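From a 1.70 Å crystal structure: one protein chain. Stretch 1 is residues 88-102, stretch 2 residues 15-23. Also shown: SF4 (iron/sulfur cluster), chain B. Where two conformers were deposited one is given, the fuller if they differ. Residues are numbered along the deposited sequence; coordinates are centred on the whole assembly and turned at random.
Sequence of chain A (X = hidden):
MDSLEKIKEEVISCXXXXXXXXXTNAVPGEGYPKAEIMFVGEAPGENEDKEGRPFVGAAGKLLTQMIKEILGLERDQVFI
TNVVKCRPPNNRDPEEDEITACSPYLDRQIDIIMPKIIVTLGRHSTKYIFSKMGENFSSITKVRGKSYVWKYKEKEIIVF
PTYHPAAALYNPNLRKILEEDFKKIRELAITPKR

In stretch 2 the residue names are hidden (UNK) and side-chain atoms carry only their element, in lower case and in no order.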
# COMPACT_ATOMS: atom_id res chain seq x y z
N PRO A 88 5.12 5.31 -13.21
CA PRO A 88 5.70 4.78 -14.45
C PRO A 88 5.08 5.48 -15.64
O PRO A 88 3.93 5.90 -15.56
CB PRO A 88 5.34 3.30 -14.41
CG PRO A 88 5.12 3.01 -12.94
CD PRO A 88 4.49 4.27 -12.39
N PRO A 89 5.85 5.64 -16.72
CA PRO A 89 5.37 6.28 -17.94
C PRO A 89 4.25 5.51 -18.60
O PRO A 89 4.16 4.29 -18.44
CB PRO A 89 6.61 6.28 -18.84
CG PRO A 89 7.38 5.07 -18.37
CD PRO A 89 7.23 5.14 -16.88
N ASN A 90 3.39 6.22 -19.33
CA ASN A 90 2.55 5.57 -20.34
C ASN A 90 1.48 4.65 -19.75
O ASN A 90 0.99 3.77 -20.45
CB ASN A 90 3.41 4.72 -21.32
CG ASN A 90 4.50 5.52 -22.02
OD1 ASN A 90 4.30 6.68 -22.38
ND2 ASN A 90 5.64 4.86 -22.28
N ASN A 91 1.11 4.87 -18.48
CA ASN A 91 0.10 4.07 -17.76
C ASN A 91 0.56 2.63 -17.46
O ASN A 91 -0.23 1.80 -17.01
CB ASN A 91 -1.24 4.07 -18.56
CG ASN A 91 -2.44 3.61 -17.72
OD1 ASN A 91 -2.52 3.90 -16.53
ND2 ASN A 91 -3.37 2.90 -18.35
N ARG A 92 1.85 2.34 -17.66
CA ARG A 92 2.34 0.96 -17.45
C ARG A 92 2.58 0.62 -15.98
O ARG A 92 2.62 1.49 -15.08
CB ARG A 92 3.63 0.69 -18.25
CG ARG A 92 4.93 1.29 -17.66
CD ARG A 92 6.11 0.51 -18.25
NE ARG A 92 7.40 1.21 -18.12
CZ ARG A 92 8.09 1.30 -16.99
NH1 ARG A 92 7.62 0.76 -15.86
NH2 ARG A 92 9.25 1.95 -16.98
N ASP A 93 2.72 -0.68 -15.71
CA ASP A 93 3.12 -1.12 -14.38
C ASP A 93 4.63 -1.01 -14.21
O ASP A 93 5.36 -1.05 -15.18
CB ASP A 93 2.68 -2.58 -14.15
CG ASP A 93 1.21 -2.80 -14.49
OD1 ASP A 93 0.36 -2.21 -13.80
OD2 ASP A 93 0.92 -3.56 -15.43
N PRO A 94 5.12 -0.93 -12.95
CA PRO A 94 6.56 -0.90 -12.66
C PRO A 94 7.26 -2.10 -13.25
O PRO A 94 6.68 -3.18 -13.28
CB PRO A 94 6.62 -0.96 -11.13
CG PRO A 94 5.36 -0.35 -10.69
CD PRO A 94 4.32 -0.70 -11.74
N GLU A 95 8.49 -1.92 -13.74
CA GLU A 95 9.31 -3.06 -14.15
C GLU A 95 9.77 -3.78 -12.90
O GLU A 95 9.65 -3.25 -11.80
CB GLU A 95 10.54 -2.63 -14.94
CG GLU A 95 10.33 -1.56 -15.96
CD GLU A 95 9.92 -2.12 -17.28
OE1 GLU A 95 10.81 -2.37 -18.12
OE2 GLU A 95 8.71 -2.32 -17.47
N GLU A 96 10.31 -4.99 -13.05
CA GLU A 96 10.83 -5.69 -11.89
C GLU A 96 12.05 -4.96 -11.33
O GLU A 96 12.20 -4.87 -10.11
CB GLU A 96 11.16 -7.16 -12.21
CG GLU A 96 9.94 -8.08 -12.33
CD GLU A 96 9.02 -8.07 -11.11
OE1 GLU A 96 9.51 -7.94 -9.96
OE2 GLU A 96 7.79 -8.19 -11.29
N ASP A 97 12.90 -4.42 -12.20
CA ASP A 97 14.08 -3.71 -11.74
C ASP A 97 13.69 -2.43 -10.99
O ASP A 97 14.44 -1.92 -10.16
CB ASP A 97 15.03 -3.38 -12.89
CG ASP A 97 14.56 -2.21 -13.75
OD1 ASP A 97 13.42 -2.25 -14.23
OD2 ASP A 97 15.33 -1.25 -13.94
N GLU A 98 12.49 -1.91 -11.27
CA GLU A 98 12.02 -0.72 -10.58
C GLU A 98 11.50 -1.11 -9.19
O GLU A 98 11.74 -0.41 -8.21
CB GLU A 98 10.96 0.00 -11.42
CG GLU A 98 11.55 0.63 -12.68
CD GLU A 98 10.54 0.88 -13.78
OE1 GLU A 98 9.34 0.58 -13.59
OE2 GLU A 98 10.97 1.41 -14.82
N ILE A 99 10.81 -2.24 -9.11
CA ILE A 99 10.35 -2.73 -7.82
C ILE A 99 11.56 -3.08 -6.95
O ILE A 99 11.60 -2.73 -5.77
CB ILE A 99 9.42 -3.93 -7.98
CG1 ILE A 99 8.08 -3.47 -8.55
CG2 ILE A 99 9.18 -4.64 -6.63
CD1 ILE A 99 7.20 -4.61 -9.06
N THR A 100 12.54 -3.75 -7.55
CA THR A 100 13.77 -4.10 -6.84
C THR A 100 14.48 -2.85 -6.32
O THR A 100 14.96 -2.83 -5.18
CB THR A 100 14.72 -4.91 -7.74
OG1 THR A 100 14.11 -6.17 -8.05
CG2 THR A 100 16.03 -5.17 -7.04
N ALA A 101 14.52 -1.79 -7.12
CA ALA A 101 15.22 -0.56 -6.74
C ALA A 101 14.50 0.21 -5.65
O ALA A 101 15.14 0.78 -4.76
CB ALA A 101 15.41 0.34 -7.96
N CYS A 102 13.18 0.25 -5.71
CA CYS A 102 12.41 1.12 -4.83
C CYS A 102 11.95 0.43 -3.56
O CYS A 102 11.74 1.06 -2.54
CB CYS A 102 11.18 1.64 -5.57
SG CYS A 102 10.44 3.10 -4.80
N UNK A 15 17.09 9.11 -7.37
CA UNK A 15 17.28 8.78 -8.77
C UNK A 15 17.83 7.37 -8.93
O UNK A 15 18.62 7.08 -9.81
c UNK A 15 17.88 13.64 -9.74
c UNK A 15 17.63 11.21 -9.29
n UNK A 15 18.70 14.71 -10.38
c UNK A 15 18.50 12.27 -9.93
c UNK A 15 18.20 9.80 -9.43
N UNK A 16 17.34 6.47 -8.09
CA UNK A 16 17.86 5.11 -8.04
C UNK A 16 17.27 4.19 -9.10
O UNK A 16 17.80 3.11 -9.31
c UNK A 16 18.22 4.52 -4.25
c UNK A 16 17.64 4.51 -6.65
n UNK A 16 18.97 4.30 -1.92
c UNK A 16 18.54 5.12 -5.59
c UNK A 16 19.35 4.77 -3.28
N UNK A 17 16.20 4.59 -9.77
CA UNK A 17 15.79 3.86 -10.97
C UNK A 17 15.37 4.84 -12.06
O UNK A 17 15.33 6.04 -11.83
s UNK A 17 13.02 3.57 -10.57
c UNK A 17 14.66 2.86 -10.68
N UNK A 18 15.09 4.33 -13.26
CA UNK A 18 14.85 5.24 -14.37
C UNK A 18 13.55 6.02 -14.28
O UNK A 18 13.31 6.94 -15.08
c UNK A 18 14.90 4.45 -15.70
n UNK A 18 13.02 0.50 -16.07
c UNK A 18 13.99 2.59 -17.12
c UNK A 18 12.95 1.48 -17.21
c UNK A 18 13.83 3.39 -15.82
N UNK A 19 12.70 5.71 -13.31
CA UNK A 19 11.43 6.41 -13.22
C UNK A 19 11.57 7.88 -12.83
O UNK A 19 10.64 8.66 -13.06
c UNK A 19 10.08 4.30 -12.59
c UNK A 19 9.05 3.69 -11.65
c UNK A 19 10.50 5.72 -12.21
c UNK A 19 9.59 4.32 -14.06
N UNK A 20 12.71 8.25 -12.24
CA UNK A 20 12.84 9.62 -11.75
C UNK A 20 12.71 10.62 -12.89
O UNK A 20 12.21 11.71 -12.69
c UNK A 20 16.94 11.03 -13.25
c UNK A 20 16.19 9.10 -12.43
c UNK A 20 14.17 9.83 -11.00
c UNK A 20 16.09 13.62 -12.94
n UNK A 20 17.15 9.68 -13.23
c UNK A 20 15.82 11.30 -12.44
c UNK A 20 15.40 12.63 -12.29
c UNK A 20 15.35 10.05 -11.93
c UNK A 20 17.20 13.32 -13.73
c UNK A 20 17.64 12.04 -13.90
N UNK A 21 13.16 10.24 -14.09
CA UNK A 21 13.22 11.17 -15.19
C UNK A 21 11.86 11.68 -15.67
O UNK A 21 11.79 12.73 -16.30
c UNK A 21 13.97 10.54 -16.37
o UNK A 21 14.24 9.12 -19.19
n UNK A 21 14.54 7.48 -17.67
c UNK A 21 14.05 8.65 -18.06
c UNK A 21 13.21 9.40 -17.03
N UNK A 22 10.80 10.95 -15.35
CA UNK A 22 9.47 11.26 -15.85
C UNK A 22 8.64 12.09 -14.87
O UNK A 22 7.62 12.70 -15.25
c UNK A 22 10.45 6.88 -17.45
c UNK A 22 10.78 7.27 -18.75
c UNK A 22 9.44 9.03 -17.07
c UNK A 22 8.70 9.97 -16.16
c UNK A 22 9.76 9.41 -18.37
c UNK A 22 9.78 7.76 -16.63
c UNK A 22 10.45 8.54 -19.22
N UNK A 23 9.06 12.11 -13.62
CA UNK A 23 8.16 12.55 -12.57
C UNK A 23 8.09 14.06 -12.41
O UNK A 23 9.00 14.82 -12.80
c UNK A 23 12.46 11.78 -8.33
c UNK A 23 9.71 12.60 -10.53
c UNK A 23 10.18 11.86 -9.29
n UNK A 23 11.43 12.46 -8.84
n UNK A 23 13.57 12.43 -7.98
n UNK A 23 12.38 10.46 -8.19
c UNK A 23 8.56 11.91 -11.22
FE1 SF4 B . 12.79 4.74 -8.61
FE2 SF4 B . 13.67 6.17 -6.54
FE3 SF4 B . 11.32 6.81 -7.68
FE4 SF4 B . 11.54 4.58 -6.23
S1 SF4 B . 11.71 6.72 -5.47
S2 SF4 B . 10.52 4.77 -8.23
S3 SF4 B . 13.68 3.94 -6.71
S4 SF4 B . 13.41 6.89 -8.66
O HOH W 1 15.83 1.55 -13.80

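Position 15 carries four carbons in a row ending in a nitrogen, fully extended and out of reach of stretch 1. That is lysine, K15, whose charged end suits an exposed site. Position 16 has the same unbranched chain of four carbons and a nitrogen. Its CB points toward stretch 1 but its end leads away, so the nearest contact is made by the backbone, O at 3.9 Å from A101 CB. This is K16, exposed like its neighbour.

Position 17 has one carbon and then a sulfur, which lies 2.3 Å from FE1 of the cluster. Its CB is 3.8 Å from A101 CB, where the small A101 methyl packs against it. This is cysteine, C17, whose thiolate is a natural iron ligand. The backbone N of position 19 donates a hydrogen bond to C17 SG at 3.5 Å.

Position 18 again has four carbons in a row and a terminal nitrogen, which reaches an acidic cluster, 2.6 Å from E98 OE2 and 3.3 Å from D97 OD1. It is lysine, K18, with both contacts salt bridges and the first also a hydrogen bond. A water joins K18 N (2.9 Å) to D97 OD2 (2.8 Å).

Position 19 shows four carbons forked at the second, packed against P88, P89 and E98: leucine, L19. Its CD2 lies 3.8 Å from P89 CD, an apolar fit in a buried place.

Position 20 bears one carbon and fused five- and six-membered rings with one nitrogen, out of reach of stretch 1. It is tryptophan, W20, with CB 3.8 Å from S4 of the cluster; a large apolar ring system with one N-H suits a partly exposed place beside the cluster.

Position 21 has three carbons, the third carrying an oxygen and a nitrogen, and touches nothing on stretch 1. This is glutamine, Q21; its NE2 donates to K18 O at 2.9 Å, tying down the 3-10 segment.

Position 22 has one carbon and a six-carbon ring, with P89 CB over one face, 4.1 Å from the ring centroid, in a CH-pi contact. It is phenylalanine, F22, whose flat aromatic face suits a proline ring.

Position 23 has three carbons, a nitrogen, and a carbon with two more nitrogens, out of reach of stretch 1: arginine, R23. NH1 lies 3.7 Å from the cluster's S4, its positive charge suited to sulfide.

The contact joins three elements. C17 and C102, whose SG is 2.3 Å from FE4, hold both stretches to one cluster; P88 and P89 pack on L19, and P89 also on the F22 ring; and E98 links K18 to R92, whose NH2 is 2.8 Å from E98 OE2, offsetting two nearby positive charges.

Stretch 2 15-23: KKCKLWQFR
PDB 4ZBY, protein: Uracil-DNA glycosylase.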